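PDB 4H41: putative alpha-L-fucosidase from Bacteroides thetaiotaomicron, which probably hydrolyses glycosidic bonds, perhaps removing alpha-L-fucose from host glycans, on a TIM-barrel scaffold. Local coordinates for residues Phe38-Glu41 and Ile42-Asp45; Gln49-Glu53 and Lys54-Leu58; His222-Glu225 and Trp226-Phe230; Asp331-Arg334 and Glu335-Ile339. All blocks are in the same frame, centred on the assembly; numbering follows the deposited sequence.

The four contacts sample local side-chain arrangements at different points of a TIM barrel. In chain order they fall on the end of strand 34-39 and its following loop (contact 1), the start of helix 53-65 (contact 2), helix 219-233 (contact 3) and the C-terminal end of helix 324-337 (contact 4). Contacts 1 and 2 belong to the first strand-helix unit and touch, L39 CD2 lying 3.9 Å from W56 CZ3. Contacts 2 and 3 lie on opposite sides of the chain's centre, their centres about 40 Å apart. Contact 1 is innermost, its centre about 9 Å from the chain's; the others lie outside. Contacts 1 and 2 meet the second subunit, contact 4 the third.

Contact 1 of 4, residues Phe38-Glu41 and Ile42-Asp45; sequences FLDE and ISHD
At the C-terminal end of strand 34-39, the first strand of the TIM barrel, the chain turns into the loop that leads to helix 53-65, and D40 and S43 fasten that turn. D40 is the centre of an inverse gamma turn, and a cis peptide bond joins E41 to I42. The hydroxyl of S43 donates to the carboxylate of D40, OG to OD2 2.6 Å, reaching the oxygen on its syn side but 29° out of the carboxylate plane. With chi1 at -170°, D40 CG stands opposite the backbone N and the carboxylate swings forward over the loop. Its other oxygen, OD1, takes a bond from a water that in turn accepts from H44 N, so each carboxylate oxygen holds a different point of the loop. Replacing D40 by alanine would probably leave the S43 hydroxyl without this acceptor and the water with one mate fewer. The C-terminal ends of the strands carry the active site in TIM barrels, and an unidentified molecule, probably from the crystallisation liquor, lies near D40, which is consistent with a pocket here. S43 OG also accepts from D45 N at 3.3 Å, which makes an ST turn.

Contact 2 of 4, residues Gln49-Glu53 and Lys54-Leu58; sequences QNWGE and KEWDL
The indole of W51 lies between two unlike neighbours: E55 CB covers one face, while Q49 NE2 rests on the opposite one, each 3.4 Å above the plane and displaced toward the rim. The edge of the same ring is directed at W56, and the two indoles form a T-shaped (edge-to-face) pair with planes at 76° and six-membered rings 5.0 Å apart between centroids. W51 CE3 sits over the middle of the W56 face. The pair lies beside the N-terminus of helix 53-65, the first helix of the TIM barrel, where G52 occupies the N-cap position.

The E55 contact is a CH-pi interaction, CB lying 3.8 Å from the centroid of the W51 five-membered ring. Beyond CB the glutamate chain bends at chi2 (76°), which folds its carboxylate back toward the start of the helix. There E55 OE1 accepts from G52 N at 2.8 Å, on its anti side and 27° out of the carboxylate plane. One residue therefore covers the tryptophan with its methylene and occupies a backbone N-H of the cap with its acid.

Both tryptophans also touch S314 of helix 313-316, and W56 packs on M104 and L108 of helix 101-111, so the pair fills space between neighbouring elements of the barrel. Within the assembly, H328 of the second subunit meets W51 edge-to-face. The first helical turn is closed by W56 N, which donates to G52 O at 3.0 Å.

Contact 3 of 4, residues His222-Glu225 and Trp226-Phe230; sequences HEKE and WNEIF
E223 O receives the shortest direct hydrogen bond between the two segments, from N227 N at 2.8 Å, one turn further along the backbone. W226 N makes the same i to i+4 bond to H222 O at 3.0 Å. On this turn the side chains of H222 and W226 meet: W226 CD1 lies 3.4 Å above the imidazole plane, displaced toward its rim. The rings are oblique to each other, with planes 39° apart. A chi1 of 172° sets H222 CG opposite its backbone N and carries the imidazole forward along the helix to the indole. Both residues belong to helix 219-233, which packs on the outside of the TIM barrel, and both rings meet F242 of strand 239-243. A bond from H222 NE2 to N259 OD1 on helix 252-266 helps set the imidazole's rotation, while W226 NE1 donates to S167 O. An alanine at H222 is likely to uncover W226 CD1 and leave N259 OD1 without this partner. Elsewhere on the helix, K224 and E228 run side by side, but their salt bridge is long, NZ to OE2 3.8 Å. Nearby, Y266 OH holds N227 OD1, and a water donates to K224 O at 2.7 Å and accepts from N227 ND2.

Contact 4 of 4, residues Asp331-Arg334 and Glu335-Ile339; sequences DRYR and EYFEI
R332 and E335 form a salt bridge, lying side by side on helix 324-337 and pointing the same way, and the arginine grips the carboxylate side-on. Its NE and NH2 both donate to E335 OE1, at 3.2 and 3.1 Å, from the same face of the carboxylate and well above its plane, though the oxygen lies in the guanidinium plane. A weak bond runs from R332 NH2 to E335 OE2 at 2.9 Å. The bends of R332 at chi2 and chi3 bring the guanidinium round toward the C-terminal side, to E335, while R332 NH1 donates to N50 O of the third subunit.

The helix end is closed by polar bonds of another kind. E338, with positive phi, leaves the helix in a Schellman motif, and I339 N donates to R334 O at 2.9 Å. The R334 side chain then reaches across the turn, NH1 to I339 O 2.7 Å, so that backbone and side chain of one arginine hold both polar groups of the I339 backbone.

Apolar contacts gather round Y333. F337 CD2 stands 3.5 Å above the centre of the phenol ring, with the two ring planes 55° apart, and I339 CD1 approaches Y333 CE1 at 3.8 Å.

Y333 and F337 both pack on L297 of helix 290-302, and Y333 OH bonds I34 N at the start of strand 34-39.

Contact 1 of 4, residues Phe38-Glu41 and Ile42-Asp45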
# COMPACT_ATOMS: atom_id res chain seq x y z
N PHE B 38 8.55 -13.50 14.55
CA PHE B 38 9.32 -13.81 13.38
C PHE B 38 10.14 -12.60 13.03
O PHE B 38 9.82 -11.46 13.39
CB PHE B 38 8.47 -14.20 12.19
CG PHE B 38 7.87 -15.57 12.36
CD1 PHE B 38 8.60 -16.71 12.03
CD2 PHE B 38 6.60 -15.74 12.89
CE1 PHE B 38 8.04 -17.98 12.16
CE2 PHE B 38 6.04 -17.02 13.04
CZ PHE B 38 6.78 -18.13 12.69
N LEU B 39 11.21 -12.87 12.31
CA LEU B 39 12.09 -11.93 11.65
C LEU B 39 11.87 -12.27 10.20
O LEU B 39 12.28 -13.35 9.79
CB LEU B 39 13.56 -12.13 12.09
CG LEU B 39 13.85 -12.11 13.58
CD1 LEU B 39 15.23 -12.68 13.84
CD2 LEU B 39 13.70 -10.73 14.14
N ASP B 40 11.24 -11.38 9.41
CA ASP B 40 10.80 -11.72 8.07
C ASP B 40 11.91 -11.67 7.03
O ASP B 40 11.93 -10.82 6.14
CB ASP B 40 9.64 -10.82 7.65
CG ASP B 40 8.97 -11.28 6.37
OD1 ASP B 40 8.93 -12.51 6.12
OD2 ASP B 40 8.48 -10.42 5.62
N GLU B 41 12.83 -12.63 7.14
CA GLU B 41 13.92 -12.86 6.22
C GLU B 41 14.00 -14.36 5.94
O GLU B 41 14.06 -15.07 6.92
CB GLU B 41 15.26 -12.42 6.86
CG GLU B 41 15.35 -10.93 7.12
CD GLU B 41 15.60 -10.05 5.92
OE1 GLU B 41 15.83 -10.58 4.80
OE2 GLU B 41 15.60 -8.82 6.12
N ILE B 42 14.04 -14.87 4.69
CA ILE B 42 13.77 -14.16 3.46
C ILE B 42 12.26 -14.06 3.31
O ILE B 42 11.59 -15.07 3.33
CB ILE B 42 14.38 -14.86 2.23
CG1 ILE B 42 15.92 -14.97 2.31
CG2 ILE B 42 13.94 -14.16 0.96
CD1 ILE B 42 16.69 -13.63 2.39
N SER B 43 11.73 -12.85 3.11
CA SER B 43 10.29 -12.66 2.99
C SER B 43 9.73 -13.18 1.70
O SER B 43 10.32 -13.01 0.66
CB SER B 43 9.96 -11.18 3.09
OG SER B 43 8.57 -10.96 3.08
N HIS B 44 8.56 -13.78 1.76
CA HIS B 44 7.86 -14.16 0.54
C HIS B 44 7.16 -12.96 -0.12
O HIS B 44 7.01 -12.94 -1.35
CB HIS B 44 6.75 -15.16 0.85
CG HIS B 44 7.19 -16.57 1.07
ND1 HIS B 44 6.37 -17.47 1.73
CD2 HIS B 44 8.30 -17.23 0.66
CE1 HIS B 44 7.03 -18.62 1.73
NE2 HIS B 44 8.17 -18.52 1.08
N ASP B 45 6.62 -12.05 0.68
CA ASP B 45 5.67 -11.06 0.18
C ASP B 45 5.49 -9.80 1.01
O ASP B 45 4.50 -9.08 0.80
CB ASP B 45 4.30 -11.76 0.07
CG ASP B 45 3.75 -12.27 1.40
OD1 ASP B 45 4.44 -12.15 2.41
OD2 ASP B 45 2.59 -12.75 1.41
O HOH W 1 7.38 -13.99 4.57
O HOH W 2 13.74 -10.70 3.03

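Contact 2 of 4, residues Gln49-Glu53 and Lys54-Leu58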
# COMPACT_ATOMS: atom_id res chain seq x y z
N GLN B 49 12.33 -3.33 4.40
CA GLN B 49 12.48 -1.99 5.01
C GLN B 49 13.89 -1.42 4.85
O GLN B 49 14.09 -0.28 5.20
CB GLN B 49 12.08 -1.98 6.48
CG GLN B 49 10.62 -2.41 6.66
CD GLN B 49 10.07 -1.94 7.97
OE1 GLN B 49 9.75 -0.78 8.11
NE2 GLN B 49 9.96 -2.82 8.94
N ASN B 50 14.84 -2.19 4.33
CA ASN B 50 16.21 -1.76 4.02
C ASN B 50 16.96 -1.34 5.29
O ASN B 50 17.80 -0.45 5.28
CB ASN B 50 16.21 -0.65 2.96
CG ASN B 50 15.86 -1.25 1.63
OD1 ASN B 50 16.57 -2.13 1.18
ND2 ASN B 50 14.83 -0.73 0.95
N TRP B 51 16.69 -2.05 6.37
CA TRP B 51 17.37 -1.81 7.63
C TRP B 51 18.77 -2.42 7.63
O TRP B 51 18.99 -3.45 6.99
CB TRP B 51 16.58 -2.42 8.78
CG TRP B 51 15.32 -1.72 9.13
CD1 TRP B 51 14.82 -0.57 8.60
CD2 TRP B 51 14.40 -2.13 10.15
NE1 TRP B 51 13.62 -0.26 9.19
CE2 TRP B 51 13.37 -1.16 10.19
CE3 TRP B 51 14.37 -3.19 11.05
CZ2 TRP B 51 12.26 -1.30 11.04
CZ3 TRP B 51 13.28 -3.31 11.91
CH2 TRP B 51 12.25 -2.36 11.90
N GLY B 52 19.67 -1.76 8.35
CA GLY B 52 21.01 -2.23 8.63
C GLY B 52 21.09 -2.64 10.09
O GLY B 52 20.08 -2.68 10.80
N GLU B 53 22.30 -2.96 10.55
CA GLU B 53 22.47 -3.42 11.93
C GLU B 53 22.01 -2.38 12.95
O GLU B 53 21.46 -2.75 13.98
CB GLU B 53 23.92 -3.81 12.21
CG GLU B 53 24.05 -4.50 13.56
CD GLU B 53 25.26 -5.38 13.76
OE1 GLU B 53 25.69 -6.05 12.79
OE2 GLU B 53 25.67 -5.52 14.93
N LYS B 54 22.19 -1.08 12.67
CA LYS B 54 21.74 -0.04 13.62
C LYS B 54 20.24 -0.09 13.87
O LYS B 54 19.77 -0.04 15.02
CB LYS B 54 22.11 1.34 13.09
CG LYS B 54 21.82 2.49 14.03
CD LYS B 54 22.13 3.83 13.36
CE LYS B 54 22.45 4.90 14.36
NZ LYS B 54 22.44 6.26 13.75
N GLU B 55 19.48 -0.21 12.79
CA GLU B 55 18.02 -0.30 12.85
C GLU B 55 17.57 -1.60 13.51
O GLU B 55 16.64 -1.59 14.32
CB GLU B 55 17.42 -0.20 11.45
CG GLU B 55 17.55 1.17 10.82
CD GLU B 55 18.93 1.53 10.30
OE1 GLU B 55 19.68 0.61 9.91
OE2 GLU B 55 19.24 2.74 10.23
N TRP B 56 18.26 -2.70 13.21
CA TRP B 56 17.88 -3.99 13.82
C TRP B 56 18.17 -3.98 15.30
O TRP B 56 17.33 -4.44 16.09
CB TRP B 56 18.56 -5.16 13.12
CG TRP B 56 17.80 -5.60 11.92
CD1 TRP B 56 18.15 -5.46 10.61
CD2 TRP B 56 16.51 -6.22 11.92
NE1 TRP B 56 17.17 -5.99 9.80
CE2 TRP B 56 16.15 -6.45 10.58
CE3 TRP B 56 15.59 -6.54 12.93
CZ2 TRP B 56 14.90 -7.00 10.23
CZ3 TRP B 56 14.41 -7.18 12.58
CH2 TRP B 56 14.08 -7.39 11.23
N ASP B 57 19.28 -3.39 15.73
CA ASP B 57 19.58 -3.26 17.15
C ASP B 57 18.48 -2.48 17.87
O ASP B 57 17.99 -2.89 18.93
CB ASP B 57 20.93 -2.58 17.35
CG ASP B 57 21.20 -2.26 18.81
OD1 ASP B 57 21.58 -3.18 19.55
OD2 ASP B 57 20.93 -1.11 19.22
N LEU B 58 18.07 -1.37 17.29
CA LEU B 58 16.99 -0.57 17.87
C LEU B 58 15.66 -1.36 17.90
O LEU B 58 14.93 -1.30 18.89
CB LEU B 58 16.83 0.73 17.08
CG LEU B 58 15.68 1.65 17.47
CD1 LEU B 58 15.83 2.13 18.91
CD2 LEU B 58 15.61 2.87 16.52

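Contact 3 of 4, residues His222-Glu225 and Trp226-Phe230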
# COMPACT_ATOMS: atom_id res chain seq x y z
N HIS B 222 -10.77 -30.46 9.72
CA HIS B 222 -9.49 -29.93 10.18
C HIS B 222 -8.93 -30.83 11.27
O HIS B 222 -7.78 -31.22 11.20
CB HIS B 222 -9.69 -28.51 10.71
CG HIS B 222 -8.49 -27.91 11.37
ND1 HIS B 222 -7.52 -27.24 10.65
CD2 HIS B 222 -8.18 -27.86 12.69
CE1 HIS B 222 -6.64 -26.81 11.54
NE2 HIS B 222 -6.99 -27.18 12.78
N GLU B 223 -9.77 -31.24 12.25
CA GLU B 223 -9.30 -32.11 13.34
C GLU B 223 -8.87 -33.46 12.79
O GLU B 223 -7.87 -34.04 13.24
CB GLU B 223 -10.39 -32.28 14.40
CG GLU B 223 -9.96 -33.16 15.55
CD GLU B 223 -10.98 -33.30 16.66
OE1 GLU B 223 -12.04 -32.64 16.58
OE2 GLU B 223 -10.77 -34.13 17.57
N LYS B 224 -9.62 -34.00 11.87
CA LYS B 224 -9.30 -35.31 11.30
C LYS B 224 -7.94 -35.29 10.64
O LYS B 224 -7.11 -36.19 10.88
CB LYS B 224 -10.38 -35.70 10.29
CG LYS B 224 -10.11 -37.06 9.63
CD LYS B 224 -11.16 -37.38 8.59
CE LYS B 224 -10.92 -38.75 7.94
NZ LYS B 224 -9.90 -38.71 6.85
N GLU B 225 -7.69 -34.29 9.84
CA GLU B 225 -6.43 -34.25 9.12
C GLU B 225 -5.23 -33.94 10.03
O GLU B 225 -4.19 -34.57 9.91
CB GLU B 225 -6.49 -33.24 7.96
CG GLU B 225 -7.51 -33.68 6.90
CD GLU B 225 -7.64 -32.80 5.67
OE1 GLU B 225 -6.80 -31.90 5.47
OE2 GLU B 225 -8.62 -32.99 4.91
N TRP B 226 -5.39 -33.02 10.96
CA TRP B 226 -4.31 -32.65 11.85
C TRP B 226 -4.06 -33.71 12.91
O TRP B 226 -2.93 -33.86 13.35
CB TRP B 226 -4.53 -31.26 12.43
CG TRP B 226 -4.12 -30.26 11.40
CD1 TRP B 226 -4.92 -29.65 10.48
CD2 TRP B 226 -2.78 -29.90 11.07
NE1 TRP B 226 -4.16 -28.91 9.61
CE2 TRP B 226 -2.84 -29.05 9.95
CE3 TRP B 226 -1.53 -30.21 11.62
CZ2 TRP B 226 -1.69 -28.44 9.41
CZ3 TRP B 226 -0.39 -29.63 11.08
CH2 TRP B 226 -0.47 -28.78 9.97
N ASN B 227 -5.07 -34.52 13.23
CA ASN B 227 -4.86 -35.69 14.10
C ASN B 227 -3.85 -36.62 13.44
O ASN B 227 -2.91 -37.10 14.09
CB ASN B 227 -6.19 -36.40 14.35
CG ASN B 227 -6.05 -37.59 15.21
OD1 ASN B 227 -5.64 -37.47 16.36
ND2 ASN B 227 -6.37 -38.77 14.69
N GLU B 228 -3.99 -36.83 12.13
CA GLU B 228 -3.05 -37.68 11.39
C GLU B 228 -1.66 -37.06 11.31
O GLU B 228 -0.66 -37.77 11.43
CB GLU B 228 -3.55 -37.94 9.96
CG GLU B 228 -4.81 -38.79 9.92
CD GLU B 228 -5.20 -39.29 8.54
OE1 GLU B 228 -4.39 -40.01 7.92
OE2 GLU B 228 -6.34 -39.00 8.10
N ILE B 229 -1.59 -35.76 11.07
CA ILE B 229 -0.30 -35.09 10.94
C ILE B 229 0.42 -35.13 12.28
O ILE B 229 1.56 -35.58 12.32
CB ILE B 229 -0.43 -33.65 10.38
CG1 ILE B 229 -0.89 -33.72 8.94
CG2 ILE B 229 0.88 -32.90 10.49
CD1 ILE B 229 -1.60 -32.48 8.48
N PHE B 230 -0.25 -34.71 13.36
CA PHE B 230 0.38 -34.70 14.68
C PHE B 230 0.79 -36.10 15.13
O PHE B 230 1.89 -36.24 15.63
CB PHE B 230 -0.46 -34.01 15.71
CG PHE B 230 -0.65 -32.53 15.50
CD1 PHE B 230 0.36 -31.74 14.95
CD2 PHE B 230 -1.83 -31.92 15.83
CE1 PHE B 230 0.17 -30.37 14.77
CE2 PHE B 230 -2.03 -30.56 15.62
CZ PHE B 230 -1.01 -29.79 15.14
O HOH W 3 -7.65 -38.64 11.98

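Contact 4 of 4, residues Asp331-Arg334 and Glu335-Ile339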
# COMPACT_ATOMS: atom_id res chain seq x y z
N ASP B 331 1.59 1.20 20.89
CA ASP B 331 1.06 2.00 22.01
C ASP B 331 -0.25 1.42 22.54
O ASP B 331 -0.40 1.32 23.74
CB ASP B 331 0.85 3.44 21.57
CG ASP B 331 2.12 4.20 21.25
OD1 ASP B 331 3.23 3.72 21.62
OD2 ASP B 331 2.02 5.27 20.58
N ARG B 332 -1.18 1.02 21.67
CA ARG B 332 -2.46 0.42 22.12
C ARG B 332 -2.21 -0.89 22.86
O ARG B 332 -2.87 -1.19 23.86
CB ARG B 332 -3.41 0.16 20.94
CG ARG B 332 -3.80 1.37 20.09
CD ARG B 332 -4.66 2.43 20.77
NE ARG B 332 -3.94 3.25 21.75
CZ ARG B 332 -3.02 4.17 21.48
NH1 ARG B 332 -2.70 4.47 20.22
NH2 ARG B 332 -2.42 4.82 22.46
N TYR B 333 -1.24 -1.68 22.37
CA TYR B 333 -0.83 -2.96 22.96
C TYR B 333 -0.26 -2.74 24.36
O TYR B 333 -0.67 -3.40 25.32
CB TYR B 333 0.19 -3.63 22.03
CG TYR B 333 0.68 -4.96 22.50
CD1 TYR B 333 1.77 -5.06 23.35
CD2 TYR B 333 0.05 -6.14 22.11
CE1 TYR B 333 2.23 -6.29 23.80
CE2 TYR B 333 0.54 -7.38 22.51
CZ TYR B 333 1.61 -7.45 23.38
OH TYR B 333 2.03 -8.67 23.84
N ARG B 334 0.64 -1.77 24.50
CA ARG B 334 1.21 -1.46 25.81
C ARG B 334 0.18 -0.98 26.79
O ARG B 334 0.29 -1.25 27.99
CB ARG B 334 2.31 -0.40 25.69
CG ARG B 334 3.60 -0.94 25.07
CD ARG B 334 4.80 -0.18 25.54
NE ARG B 334 4.68 1.24 25.21
CZ ARG B 334 4.49 2.24 26.07
NH1 ARG B 334 4.38 1.99 27.37
NH2 ARG B 334 4.43 3.48 25.64
N GLU B 335 -0.80 -0.20 26.31
CA GLU B 335 -1.85 0.28 27.19
C GLU B 335 -2.73 -0.87 27.73
O GLU B 335 -3.00 -0.95 28.92
CB GLU B 335 -2.73 1.32 26.44
CG GLU B 335 -2.00 2.64 26.34
CD GLU B 335 -2.68 3.73 25.53
OE1 GLU B 335 -3.75 3.44 24.94
OE2 GLU B 335 -2.09 4.82 25.38
N TYR B 336 -3.12 -1.78 26.88
CA TYR B 336 -3.95 -2.93 27.25
C TYR B 336 -3.24 -3.88 28.18
O TYR B 336 -3.89 -4.41 29.08
CB TYR B 336 -4.38 -3.65 25.96
CG TYR B 336 -5.17 -4.92 26.17
CD1 TYR B 336 -6.54 -4.89 26.45
CD2 TYR B 336 -4.55 -6.16 26.11
CE1 TYR B 336 -7.26 -6.07 26.63
CE2 TYR B 336 -5.26 -7.35 26.33
CZ TYR B 336 -6.62 -7.30 26.53
OH TYR B 336 -7.28 -8.49 26.70
N PHE B 337 -1.92 -4.06 28.00
CA PHE B 337 -1.12 -4.96 28.81
C PHE B 337 -0.38 -4.26 29.93
O PHE B 337 0.36 -4.93 30.65
CB PHE B 337 -0.14 -5.72 27.92
CG PHE B 337 -0.82 -6.85 27.19
CD1 PHE B 337 -1.39 -7.91 27.90
CD2 PHE B 337 -0.84 -6.90 25.82
CE1 PHE B 337 -1.99 -8.98 27.23
CE2 PHE B 337 -1.50 -7.95 25.14
CZ PHE B 337 -2.08 -8.98 25.86
N GLU B 338 -0.58 -2.96 30.11
CA GLU B 338 0.02 -2.14 31.15
C GLU B 338 1.54 -2.29 31.17
O GLU B 338 2.16 -2.48 32.21
CB GLU B 338 -0.62 -2.45 32.52
CG GLU B 338 -2.08 -2.07 32.53
CD GLU B 338 -2.67 -2.07 33.92
OE1 GLU B 338 -2.53 -3.08 34.63
OE2 GLU B 338 -3.29 -1.05 34.29
N ILE B 339 2.14 -2.20 29.97
CA ILE B 339 3.60 -2.32 29.82
C ILE B 339 4.19 -0.94 29.86
O ILE B 339 3.84 -0.09 29.02
CB ILE B 339 3.93 -3.06 28.50
CG1 ILE B 339 3.36 -4.50 28.52
CG2 ILE B 339 5.46 -3.07 28.28
CD1 ILE B 339 3.42 -5.20 27.20